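Local coordinates for protein peptidoglycan glycosyltransferase (Atopobium parvulum, PDB 4OVD) that belongs to the penicillin-binding proteins, combining a dimerisation domain of that family with a transpeptidase domain, at residues Ser295-Lys298 with Val299-Thr302; Lys367-Ala370 with Glu371-Lys375; Arg395-Asp398 with Gln399-Gly402; Gly405-Met408 with Ala409-Gln412. All blocks are in the same frame, centred on the assembly; numbering follows the deposited sequence.

How the interactions relate
Four contacts, each local in sequence, illustrate how a helical region is assembled from short pieces that pack on one another. Interaction 1 carries the SxxK signature of the family, and its Lys298 side chain lies about 6 Å from a bound calcium ion, nearer than Phe410 of interaction 4 at about 10 Å. Interaction 4, its centre about 9 Å away, meets interaction 1 through a probable hydrogen bond, Thr301 OG1 to Ala409 O at 2.8 Å. Interaction 2 packs on both: Phe297 CZ lies 3.6 Å from Ile373 CD1, and Phe369 CE2 reaches Met408 CB at 3.4 Å. Interaction 3 is outermost, Tyr400 OH lying 3.3 Å from Ala370 CB, and does not touch interaction 1.

Interaction 1 (Ser295-Lys298 with Val299-Thr302); sequences SVFK and VITT
Phe297 and Ile300 meet side chain to side chain where a 3-10 turn runs into helix 298-307, and the sequence SVFK fits the SxxK signature of penicillin-binding proteins. With CG of Phe297 opposite the backbone N (chi1 -157°), the ring leans along the next turn, and Ile300 comes over one of its faces. CB of Ile300 stands above the ring centre, and the two branches spread across it: CD1 is 3.6 Å from Phe297 CE1 and makes a CH-pi contact, while CG2 is 4.0 Å from Phe297 CZ. The backbone beneath is tied by Ile300 N to Phe297 O at 2.9 Å, the donor above the carbonyl plane, and by Thr302 N to Lys298 O at 3.0 Å. A chi1 of 48° sets Thr302 OG1 between its own N and carbonyl carbon, 2.9 Å from Lys298 O and also within bonding reach of Glu464 OE1; the structure does not settle which oxygen receives its proton. Lys298 runs out fully extended, its NZ bonding Ser351 OG and Asn353 OD1. Around the turn, helix 418-429 packs on Val296 and Val299, Met356 of helix 353-364 meets Lys298 and Thr302, and helix 366-375 lies against Phe297 and Ile300.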
# COMPACT_ATOMS: atom_id res chain seq x y z
N SER A 295 1.06 14.11 -2.53
CA SER A 295 2.51 14.25 -2.44
C SER A 295 3.35 13.02 -2.26
O SER A 295 4.52 13.01 -2.63
CB SER A 295 2.84 15.44 -1.51
OG SER A 295 2.11 15.33 -0.35
N VAL A 296 2.75 11.93 -1.78
CA VAL A 296 3.51 10.69 -1.66
C VAL A 296 3.92 10.22 -3.11
O VAL A 296 4.90 9.45 -3.34
CB VAL A 296 2.61 9.76 -0.81
CG1 VAL A 296 1.58 9.02 -1.64
CG2 VAL A 296 3.37 8.85 0.06
N PHE A 297 3.26 10.74 -4.13
CA PHE A 297 3.56 10.36 -5.49
C PHE A 297 4.90 11.01 -5.99
O PHE A 297 5.45 10.59 -7.01
CB PHE A 297 2.46 10.86 -6.38
CG PHE A 297 2.32 10.12 -7.68
CD1 PHE A 297 1.78 8.85 -7.68
CD2 PHE A 297 2.79 10.67 -8.89
CE1 PHE A 297 1.66 8.15 -8.87
CE2 PHE A 297 2.71 9.96 -10.04
CZ PHE A 297 2.09 8.72 -10.05
N LYS A 298 5.41 12.04 -5.29
CA LYS A 298 6.57 12.77 -5.79
C LYS A 298 7.82 11.90 -5.91
O LYS A 298 8.73 12.26 -6.60
CB LYS A 298 6.84 13.97 -4.94
CG LYS A 298 5.69 14.94 -4.97
CD LYS A 298 5.98 16.14 -4.11
CE LYS A 298 4.72 16.98 -3.98
NZ LYS A 298 4.95 18.16 -3.17
N VAL A 299 7.87 10.78 -5.22
CA VAL A 299 8.99 9.84 -5.32
C VAL A 299 9.01 9.19 -6.71
O VAL A 299 10.07 8.89 -7.27
CB VAL A 299 8.81 8.82 -4.20
CG1 VAL A 299 9.68 7.61 -4.45
CG2 VAL A 299 9.13 9.50 -2.86
N ILE A 300 7.81 9.00 -7.28
CA ILE A 300 7.67 8.46 -8.64
C ILE A 300 8.14 9.49 -9.65
O ILE A 300 8.93 9.23 -10.52
CB ILE A 300 6.20 8.01 -8.85
CG1 ILE A 300 6.00 6.80 -7.94
CG2 ILE A 300 5.95 7.55 -10.24
CD1 ILE A 300 4.61 6.48 -7.57
N THR A 301 7.66 10.71 -9.53
CA THR A 301 8.06 11.77 -10.42
C THR A 301 9.56 11.98 -10.40
O THR A 301 10.19 12.17 -11.46
CB THR A 301 7.38 13.05 -10.00
OG1 THR A 301 5.96 12.80 -10.00
CG2 THR A 301 7.86 14.23 -10.90
N THR A 302 10.18 12.00 -9.21
CA THR A 302 11.63 12.25 -9.20
C THR A 302 12.38 11.05 -9.71
O THR A 302 13.43 11.20 -10.35
CB THR A 302 12.11 12.67 -7.80
OG1 THR A 302 11.56 11.75 -6.86
CG2 THR A 302 11.50 13.98 -7.39

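Interaction 2 (Lys367-Ala370 with Glu371-Lys375); sequences KRFA and EGIDK
Glu371 begins the second half of helix 366-375 by lying against Lys367, one turn earlier in an i to i+4 pair, the two side chains side by side and pointing the same way. Glu371 N bonds Lys367 O at 2.9 Å, and Glu371 CG rests 3.3 Å from that same oxygen. Further out, the carboxylate lies along the aliphatic part of the lysine, with Glu371 OE2 3.6 Å from Lys367 CE. The charged ends do not join: Lys367 NZ stays 4.7 Å from Glu371 OE2. Gly372 follows, contributing backbone alone, its N bonded to Arg368 O. The guanidinium of Arg368 turns back along the chain instead, NE bonding Ile364 O.

Ile373 forms the apolar half of the contact, again i to i+4. Ile373 N meets Phe369 O at 2.9 Å in an almost straight bond, 173° at the hydrogen. Phe369 carries its CG opposite its own backbone N (chi1 -178°), bringing the ring alongside the following turn; Ile373 CG1 then sits over one face, offset toward the rim and 3.8 Å from Phe369 CE2, in a CH-pi contact. Ile373 CD1 continues over the same ring toward CZ. Asp374 closes the series, its N bonded to Ala370 O at 3.2 Å, while its OD1 is taken by His380 NE2.

The chemistry thus divides around the helix. On the buried side, facing Ile300 and Thr301 of helix 298-307, ring and branched alkyl pack by shape; on the solvent side, the lysine and glutamate probably attract one another only at longer range, since no salt bridge forms.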
# COMPACT_ATOMS: atom_id res chain seq x y z
N LYS A 367 5.50 12.78 -22.37
CA LYS A 367 5.80 11.46 -22.92
C LYS A 367 6.64 10.60 -21.99
O LYS A 367 6.27 9.44 -21.75
CB LYS A 367 6.50 11.61 -24.27
CG LYS A 367 6.91 10.26 -24.86
CD LYS A 367 7.26 10.40 -26.34
CE LYS A 367 7.89 9.11 -26.83
NZ LYS A 367 8.10 9.22 -28.27
N ARG A 368 7.80 11.11 -21.54
CA ARG A 368 8.64 10.32 -20.63
C ARG A 368 7.95 10.15 -19.31
O ARG A 368 8.13 9.13 -18.64
CB ARG A 368 10.06 10.90 -20.45
CG ARG A 368 10.93 10.72 -21.68
CD ARG A 368 12.33 11.32 -21.57
NE ARG A 368 12.28 12.77 -21.40
CZ ARG A 368 13.24 13.57 -21.81
NH1 ARG A 368 14.27 13.06 -22.47
NH2 ARG A 368 13.15 14.91 -21.61
N PHE A 369 7.13 11.14 -18.93
CA PHE A 369 6.40 11.03 -17.68
C PHE A 369 5.41 9.90 -17.77
O PHE A 369 5.39 9.01 -16.92
CB PHE A 369 5.65 12.32 -17.33
CG PHE A 369 4.92 12.27 -16.01
CD1 PHE A 369 5.62 12.35 -14.79
CD2 PHE A 369 3.58 12.18 -15.97
CE1 PHE A 369 4.96 12.36 -13.62
CE2 PHE A 369 2.90 12.21 -14.76
CZ PHE A 369 3.59 12.32 -13.59
N ALA A 370 4.55 9.95 -18.77
CA ALA A 370 3.55 8.90 -18.94
C ALA A 370 4.21 7.53 -19.13
O ALA A 370 3.68 6.50 -18.68
CB ALA A 370 2.63 9.23 -20.09
N GLU A 371 5.36 7.45 -19.78
CA GLU A 371 6.01 6.14 -19.90
C GLU A 371 6.48 5.65 -18.56
O GLU A 371 6.34 4.47 -18.26
CB GLU A 371 7.17 6.15 -20.89
CG GLU A 371 6.66 6.20 -22.33
CD GLU A 371 7.75 6.49 -23.34
OE1 GLU A 371 8.88 6.87 -22.93
OE2 GLU A 371 7.45 6.38 -24.54
N GLY A 372 6.96 6.55 -17.71
CA GLY A 372 7.44 6.14 -16.41
C GLY A 372 6.33 5.69 -15.50
O GLY A 372 6.52 4.75 -14.75
N ILE A 373 5.25 6.46 -15.45
CA ILE A 373 4.07 6.13 -14.64
C ILE A 373 3.66 4.71 -14.95
O ILE A 373 3.34 3.91 -14.05
CB ILE A 373 2.87 7.02 -15.10
CG1 ILE A 373 3.09 8.42 -14.63
CG2 ILE A 373 1.53 6.56 -14.63
CD1 ILE A 373 3.69 8.50 -13.28
N ASP A 374 3.65 4.41 -16.25
CA ASP A 374 3.23 3.13 -16.74
C ASP A 374 4.22 2.05 -16.33
O ASP A 374 3.83 1.00 -15.87
CB ASP A 374 3.10 3.20 -18.25
CG ASP A 374 2.38 2.03 -18.81
OD1 ASP A 374 1.14 2.05 -18.75
OD2 ASP A 374 3.05 1.13 -19.35
N LYS A 375 5.52 2.32 -16.46
CA LYS A 375 6.50 1.35 -16.07
C LYS A 375 6.38 1.08 -14.57
O LYS A 375 6.60 -0.03 -14.12
CB LYS A 375 7.87 1.97 -16.41
CG LYS A 375 9.01 1.02 -16.69
CD LYS A 375 10.16 1.81 -17.28
CE LYS A 375 11.19 0.95 -18.00
NZ LYS A 375 11.73 -0.16 -17.16

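Interaction 3 (Arg395-Asp398 with Gln399-Gly402); sequences RSLD and QYEG
A single 3-10 turn, in the loop joining helices 366-375 and 404-408, brings Gln399 and Tyr400 back upon Ser396 and Leu397. Gln399 N bonds Ser396 O at 2.9 Å and Tyr400 N bonds Leu397 O, both donors lying above the carbonyl planes. The side chain of Gln399 then doubles the first of these links. Extended, with chi1 at -60°, it reaches back and Gln399 OE1 takes Ser396 N at 2.9 Å; the donor lies in the amide carbonyl plane, on a lone pair, the bond nearly straight at 170°. Ser396 OG is bonded to Asp398 OD1 at 2.7 Å.

Arg395 stretches past Gln399 to Glu401. Arg395 NH1 makes a weak bond to Gln399 O, met at the guanidinium edge, and a salt bridge to Glu401 OE1 at 3.5 Å, the two planes 45° apart. Leu397 CD1 covers one face of the Tyr400 ring, which also packs on Phe369 and Ala370 of helix 366-375; its edge turns to the backbone, Tyr400 CD1 lying 3.1 Å from Ser396 O. At the phenolic end, a water in the ring plane donates to Arg395 O at 2.9 Å and is hydrogen-bonded to Tyr400 OH at 2.5 Å.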
# COMPACT_ATOMS: atom_id res chain seq x y z
N ARG A 395 -5.16 8.76 -16.67
CA ARG A 395 -5.20 9.10 -18.06
C ARG A 395 -4.00 8.52 -18.78
O ARG A 395 -2.91 8.54 -18.23
CB ARG A 395 -5.16 10.61 -18.26
CG ARG A 395 -6.46 11.30 -18.00
CD ARG A 395 -6.26 12.78 -17.96
NE ARG A 395 -7.51 13.45 -17.65
CZ ARG A 395 -8.15 14.27 -18.46
NH1 ARG A 395 -7.61 14.63 -19.61
NH2 ARG A 395 -9.30 14.80 -18.07
N SER A 396 -4.19 7.99 -19.98
CA SER A 396 -3.06 7.53 -20.80
C SER A 396 -2.49 8.78 -21.52
O SER A 396 -3.11 9.86 -21.54
CB SER A 396 -3.50 6.52 -21.82
OG SER A 396 -4.51 7.15 -22.59
N LEU A 397 -1.28 8.68 -22.04
CA LEU A 397 -0.61 9.82 -22.69
C LEU A 397 -1.49 10.52 -23.71
O LEU A 397 -1.63 11.74 -23.65
CB LEU A 397 0.66 9.37 -23.39
CG LEU A 397 1.35 10.48 -24.19
CD1 LEU A 397 1.71 11.62 -23.26
CD2 LEU A 397 2.56 9.92 -24.93
N ASP A 398 -2.15 9.75 -24.59
CA ASP A 398 -2.98 10.36 -25.63
C ASP A 398 -4.21 11.07 -25.07
O ASP A 398 -4.85 11.79 -25.79
CB ASP A 398 -3.35 9.39 -26.78
CG ASP A 398 -4.27 8.27 -26.34
OD1 ASP A 398 -4.20 7.89 -25.15
OD2 ASP A 398 -5.03 7.74 -27.18
N GLN A 399 -4.54 10.87 -23.80
CA GLN A 399 -5.67 11.56 -23.21
C GLN A 399 -5.20 12.80 -22.42
O GLN A 399 -6.02 13.56 -21.90
CB GLN A 399 -6.43 10.65 -22.25
CG GLN A 399 -7.04 9.37 -22.80
CD GLN A 399 -7.67 8.54 -21.65
OE1 GLN A 399 -6.97 7.99 -20.81
NE2 GLN A 399 -9.00 8.40 -21.66
N TYR A 400 -3.89 13.03 -22.33
CA TYR A 400 -3.41 14.18 -21.56
C TYR A 400 -3.89 15.45 -22.20
O TYR A 400 -4.01 15.58 -23.41
CB TYR A 400 -1.87 14.26 -21.46
CG TYR A 400 -1.17 13.39 -20.42
CD1 TYR A 400 -1.62 12.13 -20.10
CD2 TYR A 400 0.07 13.78 -19.89
CE1 TYR A 400 -0.95 11.30 -19.20
CE2 TYR A 400 0.74 12.97 -18.96
CZ TYR A 400 0.24 11.72 -18.64
OH TYR A 400 0.92 10.88 -17.79
N GLU A 401 -4.14 16.42 -21.36
CA GLU A 401 -4.51 17.69 -21.84
C GLU A 401 -3.50 18.65 -21.27
O GLU A 401 -2.50 18.24 -20.63
CB GLU A 401 -5.97 17.98 -21.50
CG GLU A 401 -6.32 17.77 -20.05
CD GLU A 401 -7.82 17.87 -19.80
OE1 GLU A 401 -8.59 17.73 -20.79
OE2 GLU A 401 -8.20 18.06 -18.62
N GLY A 402 -3.76 19.93 -21.46
CA GLY A 402 -2.86 20.97 -21.03
C GLY A 402 -2.20 20.81 -19.69
O GLY A 402 -0.99 20.83 -19.64
O HOH W 1 -0.16 8.68 -17.46

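Interaction 4 (Gly405-Met408 with Ala409-Gln412); sequences GGNM and AFGQ
A Schellman motif ends helix 404-408, with Gly411, at positive phi, as its C-prime residue. Among the backbone bonds, the two that define it run from Gln412 N to Asn407 O, 2.9 Å, and from Gly411 N to Met408 O, also 2.9 Å; the second closes a type I beta turn from Met408 to Gly411. One turn earlier, Ala409 N still bonds Gly405 O in the manner of a regular helix. Asn407 O is gripped twice, since Phe410 N also reaches it, at 3.1 Å, and the two donors come from opposite faces of its carbonyl plane.

A second group of contacts sets carbonyl oxygens against carbon. Met408 is present as selenomethionine; Met408 CA approaches Gln412 O at 3.0 Å in a CA-H...O contact, with its CG close to the same oxygen. Ala409 CB rests 3.4 Å from Gly406 O.

The aromatic contacts depend on Phe410, whose chi1 of 56° puts CG between its own N and carbonyl carbon and folds the ring back against the end of the helix. Asn407 O lies over one face of the ring, offset toward the rim, and Gly406 O is 3.2 Å from Phe410 CE1. The ring also touches Asn353 and Met356 of helix 353-364. Gln412 NE2 lies in the ring plane, at its edge. The Asn407 side chain runs beside the phenylalanine in the same direction, its amide almost perpendicular to the ring (87°), with Asn407 OD1 3.7 Å from Phe410 CZ.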
# COMPACT_ATOMS: atom_id res chain seq x y z
N GLY A 405 0.04 16.52 -17.07
CA GLY A 405 1.35 16.12 -16.62
C GLY A 405 1.77 16.90 -15.39
O GLY A 405 2.17 16.36 -14.40
N GLY A 406 1.67 18.21 -15.46
CA GLY A 406 2.08 19.05 -14.30
C GLY A 406 1.39 18.72 -13.03
O GLY A 406 2.00 18.75 -11.95
N ASN A 407 0.09 18.44 -13.12
CA ASN A 407 -0.67 18.05 -11.94
C ASN A 407 -0.32 16.66 -11.43
O ASN A 407 -0.19 16.40 -10.23
CB ASN A 407 -2.18 18.15 -12.21
CG ASN A 407 -2.67 19.57 -12.41
OD1 ASN A 407 -2.13 20.51 -11.89
ND2 ASN A 407 -3.72 19.70 -13.20
N MSE A 408 -0.24 15.73 -12.34
CA MSE A 408 0.14 14.37 -11.95
C MSE A 408 1.51 14.32 -11.29
O MSE A 408 1.78 13.46 -10.44
CB MSE A 408 0.22 13.44 -13.14
CG MSE A 408 -1.22 13.11 -13.53
SE MSE A 408 -1.18 11.92 -15.13
CE MSE A 408 -0.71 10.44 -14.04
N ALA A 409 2.37 15.28 -11.64
CA ALA A 409 3.74 15.32 -11.07
C ALA A 409 3.70 15.42 -9.58
O ALA A 409 4.65 14.98 -8.93
CB ALA A 409 4.51 16.51 -11.64
N PHE A 410 2.67 16.11 -9.03
CA PHE A 410 2.55 16.22 -7.58
C PHE A 410 1.40 15.41 -7.06
O PHE A 410 0.88 15.63 -5.95
CB PHE A 410 2.53 17.66 -7.06
CG PHE A 410 1.49 18.56 -7.64
CD1 PHE A 410 1.72 19.25 -8.78
CD2 PHE A 410 0.33 18.83 -6.94
CE1 PHE A 410 0.82 20.13 -9.29
CE2 PHE A 410 -0.58 19.74 -7.42
CZ PHE A 410 -0.34 20.39 -8.63
N GLY A 411 1.05 14.39 -7.83
CA GLY A 411 0.02 13.47 -7.42
C GLY A 411 -1.45 13.89 -7.51
O GLY A 411 -2.29 13.31 -6.78
N GLN A 412 -1.76 14.85 -8.39
CA GLN A 412 -3.14 15.28 -8.63
C GLN A 412 -3.54 14.91 -10.02
O GLN A 412 -2.69 14.73 -10.89
CB GLN A 412 -3.33 16.76 -8.35
CG GLN A 412 -3.04 17.00 -6.84
CD GLN A 412 -3.48 18.38 -6.33
OE1 GLN A 412 -4.16 19.13 -7.02
NE2 GLN A 412 -3.03 18.73 -5.13